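Local atomic coordinates of putative OMPA family lipoprotein (Burkholderia pseudomallei, PDB entry 4B5C), a protein that probably serves the Tol-Pal system of the outer membrane, helping to keep that membrane intact and to draw it inward during cell division. Residues 30-35 and 52-57; 91-96 and 104-109; 115-120 and 127-132. All coordinates share one frame; numbering follows the deposited sequence.

Interaction 1: 30-35 and 52-57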
loop_
_atom_site.group_PDB
_atom_site.type_symbol
_atom_site.label_atom_id
_atom_site.label_comp_id
_atom_site.label_asym_id
_atom_site.label_seq_id
_atom_site.Cartn_x
_atom_site.Cartn_y
_atom_site.Cartn_z
ATOM N N ALA A 30 3.730 -12.129 -3.818
ATOM C CA ALA A 30 3.032 -11.752 -5.039
ATOM C C ALA A 30 1.916 -10.761 -4.724
ATOM O O ALA A 30 1.623 -9.870 -5.520
ATOM C CB ALA A 30 2.474 -12.985 -5.731
ATOM N N LYS A 31 1.299 -10.926 -3.557
ATOM C CA LYS A 31 0.256 -10.017 -3.096
ATOM C C LYS A 31 0.890 -8.748 -2.530
ATOM O O LYS A 31 1.622 -8.802 -1.542
ATOM C CB LYS A 31 -0.610 -10.698 -2.035
ATOM C CG LYS A 31 -1.331 -11.950 -2.528
ATOM C CD LYS A 31 -2.770 -11.647 -2.923
ATOM C CE LYS A 31 -3.441 -12.849 -3.578
ATOM N NZ LYS A 31 -2.906 -13.125 -4.946
ATOM N N ARG A 32 0.606 -7.610 -3.154
ATOM C CA ARG A 32 1.274 -6.364 -2.795
ATOM C C ARG A 32 0.324 -5.172 -2.684
ATOM O O ARG A 32 0.726 -4.031 -2.914
ATOM C CB ARG A 32 2.377 -6.060 -3.807
ATOM C CG ARG A 32 3.339 -7.215 -4.020
ATOM C CD ARG A 32 4.340 -6.894 -5.112
ATOM N NE ARG A 32 5.233 -8.017 -5.375
ATOM C CZ ARG A 32 6.204 -7.996 -6.280
ATOM N NH1 ARG A 32 6.410 -6.906 -7.010
ATOM N NH2 ARG A 32 6.973 -9.063 -6.456
ATOM N N SER A 33 -0.928 -5.433 -2.322
ATOM C CA SER A 33 -1.906 -4.361 -2.168
ATOM C C SER A 33 -2.695 -4.461 -0.871
ATOM O O SER A 33 -3.167 -5.536 -0.497
ATOM C CB SER A 33 -2.865 -4.319 -3.360
ATOM O OG SER A 33 -2.189 -3.918 -4.537
ATOM N N VAL A 34 -2.829 -3.328 -0.189
ATOM C CA VAL A 34 -3.640 -3.234 1.017
ATOM C C VAL A 34 -4.842 -2.339 0.744
ATOM O O VAL A 34 -4.688 -1.193 0.307
ATOM C CB VAL A 34 -2.834 -2.657 2.200
ATOM C CG1 VAL A 34 -3.687 -2.624 3.457
ATOM C CG2 VAL A 34 -1.568 -3.472 2.433
ATOM N N TYR A 35 -6.035 -2.868 1.000
ATOM C CA TYR A 35 -7.273 -2.139 0.743
ATOM C C TYR A 35 -7.878 -1.567 2.016
ATOM O O TYR A 35 -7.699 -2.116 3.104
ATOM C CB TYR A 35 -8.286 -3.043 0.045
ATOM C CG TYR A 35 -7.850 -3.452 -1.337
ATOM C CD1 TYR A 35 -7.042 -4.564 -1.532
ATOM C CD2 TYR A 35 -8.238 -2.720 -2.450
ATOM C CE1 TYR A 35 -6.638 -4.936 -2.797
ATOM C CE2 TYR A 35 -7.840 -3.083 -3.718
ATOM C CZ TYR A 35 -7.041 -4.192 -3.886
ATOM O OH TYR A 35 -6.642 -4.558 -5.148
ATOM N N GLN A 52 3.738 -8.887 7.462
ATOM C CA GLN A 52 4.784 -9.654 8.125
ATOM C C GLN A 52 5.724 -10.291 7.107
ATOM O O GLN A 52 6.945 -10.196 7.233
ATOM C CB GLN A 52 4.173 -10.723 9.034
ATOM C CG GLN A 52 3.553 -10.170 10.311
ATOM C CD GLN A 52 2.719 -11.203 11.041
ATOM O OE1 GLN A 52 2.318 -12.212 10.459
ATOM N NE2 GLN A 52 2.453 -10.961 12.320
ATOM N N GLN A 53 5.150 -10.934 6.093
ATOM C CA GLN A 53 5.938 -11.593 5.056
ATOM C C GLN A 53 6.845 -10.610 4.326
ATOM O O GLN A 53 8.048 -10.836 4.204
ATOM C CB GLN A 53 5.025 -12.308 4.061
ATOM C CG GLN A 53 4.313 -13.512 4.648
ATOM C CD GLN A 53 5.283 -14.555 5.170
ATOM O OE1 GLN A 53 6.309 -14.833 4.546
ATOM N NE2 GLN A 53 4.969 -15.133 6.324
ATOM N N HIS A 54 6.263 -9.520 3.840
ATOM C CA HIS A 54 7.038 -8.480 3.175
ATOM C C HIS A 54 8.075 -7.861 4.112
ATOM O O HIS A 54 9.161 -7.478 3.677
ATOM C CB HIS A 54 6.119 -7.398 2.603
ATOM C CG HIS A 54 5.496 -7.763 1.291
ATOM N ND1 HIS A 54 6.092 -7.478 0.081
ATOM C CD2 HIS A 54 4.330 -8.388 0.999
ATOM C CE1 HIS A 54 5.320 -7.913 -0.900
ATOM N NE2 HIS A 54 4.246 -8.468 -0.370
ATOM N N ALA A 55 7.739 -7.761 5.395
ATOM C CA ALA A 55 8.688 -7.257 6.381
ATOM C C ALA A 55 9.885 -8.197 6.464
ATOM O O ALA A 55 11.034 -7.757 6.461
ATOM C CB ALA A 55 8.025 -7.103 7.743
ATOM N N GLN A 56 9.605 -9.496 6.521
ATOM C CA GLN A 56 10.651 -10.511 6.591
ATOM C C GLN A 56 11.556 -10.471 5.362
ATOM O O GLN A 56 12.773 -10.624 5.473
ATOM C CB GLN A 56 10.042 -11.908 6.738
ATOM C CG GLN A 56 11.069 -13.007 6.971
ATOM C CD GLN A 56 10.543 -14.389 6.620
ATOM O OE1 GLN A 56 10.364 -14.718 5.447
ATOM N NE2 GLN A 56 10.292 -15.203 7.639
ATOM N N TYR A 57 10.957 -10.267 4.192
ATOM C CA TYR A 57 11.721 -10.232 2.951
ATOM C C TYR A 57 12.592 -8.983 2.845
ATOM O O TYR A 57 13.758 -9.061 2.454
ATOM C CB TYR A 57 10.799 -10.342 1.731
ATOM C CG TYR A 57 11.536 -10.201 0.418
ATOM C CD1 TYR A 57 12.120 -11.301 -0.196
ATOM C CD2 TYR A 57 11.665 -8.963 -0.195
ATOM C CE1 TYR A 57 12.804 -11.175 -1.393
ATOM C CE2 TYR A 57 12.346 -8.825 -1.388
ATOM C CZ TYR A 57 12.913 -9.933 -1.984
ATOM O OH TYR A 57 13.591 -9.800 -3.173
#
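The imidazole of His54 meets Lys31 O at its edge, near but not exactly in the ring plane, while the methylene CG of Arg32 comes up to the same ring obliquely. His54 NE2 donates to Lys31 O at 2.9 Å; the bond is somewhat bent (N-H...O 150°), and the donor is tilted 28° from the carbonyl plane. Arg32 adds an apolar touch, its CG lying 3.8 Å from His54 CE1. The guanidinium and imidazole planes are almost perpendicular, and the two side chains cross at about a right angle. In this OmpA-like domain, helix 48-60 thus holds the loop that leads into the edge strand 33-35, using one side chain to grip a main-chain carbonyl. With chi1 at -81°, His54 CG stands anti to its own carbonyl carbon, and the ring reaches from the helix to the loop. The other ring nitrogen, His54 ND1, is hydrogen-bonded to Tyr136 OH of strand 131-136, and with both nitrogens engaged the rotation of the ring is fixed. Beyond its CG the Arg32 chain runs extended to NE, which bonds to Leu29 O and lies 5.1 Å from His54 NE2.

Interaction 2: 91-96 and 104-109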
loop_
_atom_site.group_PDB
_atom_site.type_symbol
_atom_site.label_atom_id
_atom_site.label_comp_id
_atom_site.label_asym_id
_atom_site.label_seq_id
_atom_site.Cartn_x
_atom_site.Cartn_y
_atom_site.Cartn_z
ATOM N N ALA A 91 0.331 4.357 6.919
ATOM C CA ALA A 91 -0.191 3.341 7.827
ATOM C C ALA A 91 0.473 2.001 7.534
ATOM O O ALA A 91 0.794 1.240 8.447
ATOM C CB ALA A 91 -1.704 3.236 7.714
ATOM N N VAL A 92 0.675 1.723 6.249
ATOM C CA VAL A 92 1.407 0.538 5.820
ATOM C C VAL A 92 2.878 0.658 6.213
ATOM O O VAL A 92 3.464 -0.279 6.749
ATOM C CB VAL A 92 1.316 0.341 4.290
ATOM C CG1 VAL A 92 2.142 -0.858 3.860
ATOM C CG2 VAL A 92 -0.138 0.183 3.858
ATOM N N ARG A 93 3.462 1.821 5.945
ATOM C CA ARG A 93 4.866 2.071 6.256
ATOM C C ARG A 93 5.149 1.859 7.746
ATOM O O ARG A 93 6.084 1.148 8.111
ATOM C CB ARG A 93 5.257 3.487 5.824
ATOM C CG ARG A 93 6.755 3.741 5.736
ATOM C CD ARG A 93 7.126 4.999 6.503
ATOM N NE ARG A 93 7.104 4.758 7.942
ATOM C CZ ARG A 93 6.817 5.675 8.860
ATOM N NH1 ARG A 93 6.512 6.917 8.501
ATOM N NH2 ARG A 93 6.826 5.343 10.143
ATOM N N ARG A 94 4.336 2.472 8.601
ATOM C CA ARG A 94 4.488 2.310 10.046
ATOM C C ARG A 94 4.355 0.844 10.463
ATOM O O ARG A 94 5.059 0.378 11.364
ATOM C CB ARG A 94 3.491 3.189 10.810
ATOM C CG ARG A 94 3.794 4.679 10.716
ATOM C CD ARG A 94 2.887 5.518 11.614
ATOM N NE ARG A 94 1.527 5.627 11.093
ATOM C CZ ARG A 94 0.486 4.951 11.567
ATOM N NH1 ARG A 94 0.643 4.111 12.584
ATOM N NH2 ARG A 94 -0.716 5.114 11.029
ATOM N N ALA A 95 3.457 0.119 9.801
ATOM C CA ALA A 95 3.295 -1.307 10.053
ATOM C C ALA A 95 4.595 -2.046 9.751
ATOM O O ALA A 95 5.025 -2.909 10.517
ATOM C CB ALA A 95 2.155 -1.867 9.216
ATOM N N LEU A 96 5.217 -1.694 8.631
ATOM C CA LEU A 96 6.478 -2.299 8.230
ATOM C C LEU A 96 7.620 -1.859 9.142
ATOM O O LEU A 96 8.505 -2.652 9.463
ATOM C CB LEU A 96 6.797 -1.966 6.767
ATOM C CG LEU A 96 5.919 -2.650 5.716
ATOM C CD1 LEU A 96 6.262 -2.174 4.308
ATOM C CD2 LEU A 96 6.045 -4.163 5.818
ATOM N N ALA A 104 15.461 3.371 5.486
ATOM C CA ALA A 104 16.175 3.665 4.250
ATOM C C ALA A 104 15.619 2.876 3.068
ATOM O O ALA A 104 15.994 3.119 1.920
ATOM C CB ALA A 104 17.666 3.387 4.418
ATOM N N GLN A 105 14.719 1.940 3.352
ATOM C CA GLN A 105 14.165 1.069 2.317
ATOM C C GLN A 105 12.761 1.488 1.882
ATOM O O GLN A 105 12.259 1.007 0.869
ATOM C CB GLN A 105 14.133 -0.387 2.793
ATOM C CG GLN A 105 15.481 -0.945 3.235
ATOM C CD GLN A 105 15.396 -2.398 3.661
ATOM O OE1 GLN A 105 15.517 -2.718 4.843
ATOM N NE2 GLN A 105 15.188 -3.287 2.696
ATOM N N MET A 106 12.129 2.378 2.642
ATOM C CA MET A 106 10.733 2.728 2.380
ATOM C C MET A 106 10.490 4.219 2.169
ATOM O O MET A 106 11.092 5.064 2.832
ATOM C CB MET A 106 9.832 2.220 3.510
ATOM C CG MET A 106 9.910 0.724 3.740
ATOM S SD MET A 106 8.832 0.193 5.078
ATOM C CE MET A 106 9.466 1.181 6.432
ATOM N N GLU A 107 9.603 4.525 1.229
ATOM C CA GLU A 107 9.085 5.875 1.049
ATOM C C GLU A 107 7.586 5.806 0.800
ATOM O O GLU A 107 7.133 5.148 -0.137
ATOM C CB GLU A 107 9.787 6.593 -0.105
ATOM C CG GLU A 107 11.161 7.142 0.260
ATOM C CD GLU A 107 11.092 8.167 1.383
ATOM O OE1 GLU A 107 10.094 8.919 1.442
ATOM O OE2 GLU A 107 12.028 8.215 2.210
ATOM N N ALA A 108 6.820 6.474 1.656
ATOM C CA ALA A 108 5.369 6.499 1.528
ATOM C C ALA A 108 4.931 7.695 0.693
ATOM O O ALA A 108 5.197 8.842 1.059
ATOM C CB ALA A 108 4.717 6.538 2.903
ATOM N N VAL A 109 4.264 7.424 -0.427
ATOM C CA VAL A 109 3.792 8.483 -1.316
ATOM C C VAL A 109 2.292 8.356 -1.593
ATOM O O VAL A 109 1.710 7.282 -1.432
ATOM C CB VAL A 109 4.566 8.495 -2.646
ATOM C CG1 VAL A 109 6.056 8.630 -2.389
ATOM C CG2 VAL A 109 4.275 7.230 -3.447
#
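Met106 reaches from strand 106-112 to helix 78-98 and is met there by Arg93 and, to a lesser extent, Leu96. Its sulfur is tucked against the leucine, with Met106 SD 3.4 Å from Leu96 CB and 3.6 Å from Leu96 CD1. The chain is extended about chi2 but bends at chi3 (-58°), and this turn carries the terminal methyl over to the arginine, where Met106 CE lies 3.8 Å from Arg93 CG. The same methyl is also 3.8 Å from the backbone Arg93 O, so it rests on the helix surface as well as on a side chain. Arg93 approaches with its aliphatic part, crossing Met106 at roughly a right angle; its CG stands anti to the backbone N (chi1 -164°) and comes 4.1 Å from Met106 CB. Two residues further along the strand, on the same face, Ala108 CB faces Arg93 CB at 4.3 Å. Segments 91-96 and 106-109 run nearly antiparallel, at 160°, their axes approaching to 8.6 Å; they belong to the helix and second strand of the beta-alpha-beta unit 66-71, 78-98, 106-112. Val101, in the intervening loop, touches both Leu96 and Met106. With no hydrogen bond across it, the contact depends on shape and dispersion, and the arginine contributes methylenes rather than charge.

Interaction 3: 115-120 and 127-132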
loop_
_atom_site.group_PDB
_atom_site.type_symbol
_atom_site.label_atom_id
_atom_site.label_comp_id
_atom_site.label_asym_id
_atom_site.label_seq_id
_atom_site.Cartn_x
_atom_site.Cartn_y
_atom_site.Cartn_z
ATOM N N LYS A 115 -4.913 8.354 -10.056
ATOM C CA LYS A 115 -4.713 7.136 -10.834
ATOM C C LYS A 115 -5.661 6.018 -10.409
ATOM O O LYS A 115 -5.246 5.070 -9.736
ATOM C CB LYS A 115 -3.263 6.654 -10.714
ATOM C CG LYS A 115 -2.226 7.637 -11.237
ATOM C CD LYS A 115 -0.819 7.063 -11.108
ATOM C CE LYS A 115 0.231 8.014 -11.671
ATOM N NZ LYS A 115 1.610 7.451 -11.557
ATOM N N PRO A 116 -6.939 6.125 -10.801
ATOM C CA PRO A 116 -7.923 5.083 -10.491
ATOM C C PRO A 116 -7.631 3.808 -11.271
ATOM O O PRO A 116 -7.251 3.876 -12.439
ATOM C CB PRO A 116 -9.244 5.701 -10.959
ATOM C CG PRO A 116 -8.850 6.679 -12.011
ATOM C CD PRO A 116 -7.533 7.239 -11.560
ATOM N N VAL A 117 -7.795 2.658 -10.629
ATOM C CA VAL A 117 -7.575 1.381 -11.296
ATOM C C VAL A 117 -8.907 0.831 -11.807
ATOM O O VAL A 117 -8.945 0.019 -12.728
ATOM C CB VAL A 117 -6.903 0.359 -10.354
ATOM C CG1 VAL A 117 -7.853 -0.041 -9.239
ATOM C CG2 VAL A 117 -6.450 -0.862 -11.131
ATOM N N ALA A 118 -9.996 1.286 -11.195
ATOM C CA ALA A 118 -11.341 0.925 -11.625
ATOM C C ALA A 118 -12.119 2.198 -11.943
ATOM O O ALA A 118 -12.228 3.088 -11.099
ATOM C CB ALA A 118 -12.050 0.113 -10.556
ATOM N N LEU A 119 -12.664 2.278 -13.154
ATOM C CA LEU A 119 -13.281 3.512 -13.635
ATOM C C LEU A 119 -14.770 3.634 -13.318
ATOM O O LEU A 119 -15.370 4.687 -13.543
ATOM C CB LEU A 119 -13.053 3.670 -15.139
ATOM C CG LEU A 119 -11.592 3.810 -15.567
ATOM C CD1 LEU A 119 -11.468 3.850 -17.085
ATOM C CD2 LEU A 119 -10.973 5.049 -14.937
ATOM N N GLY A 120 -15.366 2.568 -12.795
ATOM C CA GLY A 120 -16.784 2.583 -12.475
ATOM C C GLY A 120 -17.151 3.588 -11.399
ATOM O O GLY A 120 -16.312 3.984 -10.595
ATOM N N ALA A 127 -14.096 0.558 -4.154
ATOM C CA ALA A 127 -13.353 -0.287 -3.229
ATOM C C ALA A 127 -11.991 -0.682 -3.794
ATOM O O ALA A 127 -11.038 -0.888 -3.046
ATOM C CB ALA A 127 -14.162 -1.528 -2.882
ATOM N N GLN A 128 -11.913 -0.793 -5.116
ATOM C CA GLN A 128 -10.679 -1.180 -5.786
ATOM C C GLN A 128 -9.691 -0.020 -5.836
ATOM O O GLN A 128 -8.511 -0.212 -6.128
ATOM C CB GLN A 128 -10.975 -1.673 -7.204
ATOM C CG GLN A 128 -11.928 -2.858 -7.267
ATOM C CD GLN A 128 -12.264 -3.264 -8.689
ATOM O OE1 GLN A 128 -11.394 -3.694 -9.448
ATOM N NE2 GLN A 128 -13.530 -3.121 -9.061
ATOM N N ASN A 129 -10.178 1.183 -5.546
ATOM C CA ASN A 129 -9.337 2.378 -5.588
ATOM C C ASN A 129 -8.852 2.844 -4.211
ATOM O O ASN A 129 -7.896 3.614 -4.111
ATOM C CB ASN A 129 -10.043 3.515 -6.330
ATOM C CG ASN A 129 -10.344 3.161 -7.781
ATOM O OD1 ASN A 129 -9.689 2.299 -8.371
ATOM N ND2 ASN A 129 -11.333 3.828 -8.361
ATOM N N ARG A 130 -9.511 2.379 -3.152
ATOM C CA ARG A 130 -9.050 2.648 -1.792
ATOM C C ARG A 130 -7.944 1.657 -1.454
ATOM O O ARG A 130 -8.194 0.625 -0.830
ATOM C CB ARG A 130 -10.205 2.526 -0.795
ATOM C CG ARG A 130 -11.334 3.516 -1.030
ATOM C CD ARG A 130 -12.336 3.499 0.115
ATOM N NE ARG A 130 -13.045 2.227 0.217
ATOM C CZ ARG A 130 -14.216 1.978 -0.361
ATOM N NH1 ARG A 130 -14.814 2.917 -1.083
ATOM N NH2 ARG A 130 -14.792 0.791 -0.215
ATOM N N ARG A 131 -6.721 1.977 -1.864
ATOM C CA ARG A 131 -5.653 0.988 -1.901
ATOM C C ARG A 131 -4.273 1.592 -1.634
ATOM O O ARG A 131 -4.029 2.762 -1.935
ATOM C CB ARG A 131 -5.655 0.311 -3.274
ATOM C CG ARG A 131 -4.847 -0.973 -3.376
ATOM C CD ARG A 131 -4.852 -1.487 -4.810
ATOM N NE ARG A 131 -4.053 -0.640 -5.693
ATOM C CZ ARG A 131 -4.521 0.421 -6.344
ATOM N NH1 ARG A 131 -5.793 0.774 -6.220
ATOM N NH2 ARG A 131 -3.714 1.129 -7.123
ATOM N N ALA A 132 -3.379 0.781 -1.071
ATOM C CA ALA A 132 -1.973 1.145 -0.918
ATOM C C ALA A 132 -1.110 0.049 -1.534
ATOM O O ALA A 132 -1.213 -1.112 -1.146
ATOM C CB ALA A 132 -1.626 1.323 0.553
HETATM O O HOH W 1 -6.254 3.413 -7.678
#
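The link between strand 106-112 and helix 123-127 is tied back to the chain just ahead of strand 131-136, the last strand of the OmpA-like fold, by the carboxamide of Asn129. Its two ends address main-chain groups of one short run. Asn129 OD1 accepts from both Val117 N and Ala118 N, each at 3.0 Å: Ala118 N sits in the carbonyl plane on a lone pair, whereas Val117 N lies 47° out of that plane. At the other end, Asn129 ND2 donates to Ala118 O at 3.0 Å in a nearly straight bond (172°) that lies within the amide plane. Three bonds therefore fix the orientation of the amide and tell its oxygen end from its nitrogen end. Around it, Val117 CG1, placed between backbone N and carbonyl carbon by a chi1 of 68°, comes 3.2 Å from Gln128 O. Ala118 CB rests alongside the Gln128 side chain, 3.9 Å from both its CB and its NE2; that nitrogen is hydrogen-bonded to Ala124 O. A water accepts from Arg131 NH1 and donates to Lys115 O, at 2.8 Å from the latter, extending the tie toward the strand. The contact lies at the surface beside helix 123-127, while Arg131, salt-bridged to Asp133, touches Ser33 and Tyr35 of the neighbouring strand 33-35.

All three contacts reach one mixed sheet, but they differ in depth and chemistry. Interactions 1 and 2 are partly buried and each joins a helix to the sheet or its approach, the first by a polar bond from a buried histidine, the second purely by apolar packing. Interaction 3 lies at the surface, where side-chain and main-chain bonds with a water join two loop regions. Centres of interactions 1 and 2 are about 12 Å apart, and Leu96 packs against Ala55 between their helices. The centre of interaction 3 lies about 20 Å from that of interaction 2, yet Val92 touches Ala132; strands 33-35 and 131-136, neighbours in the sheet, link interactions 1 and 3.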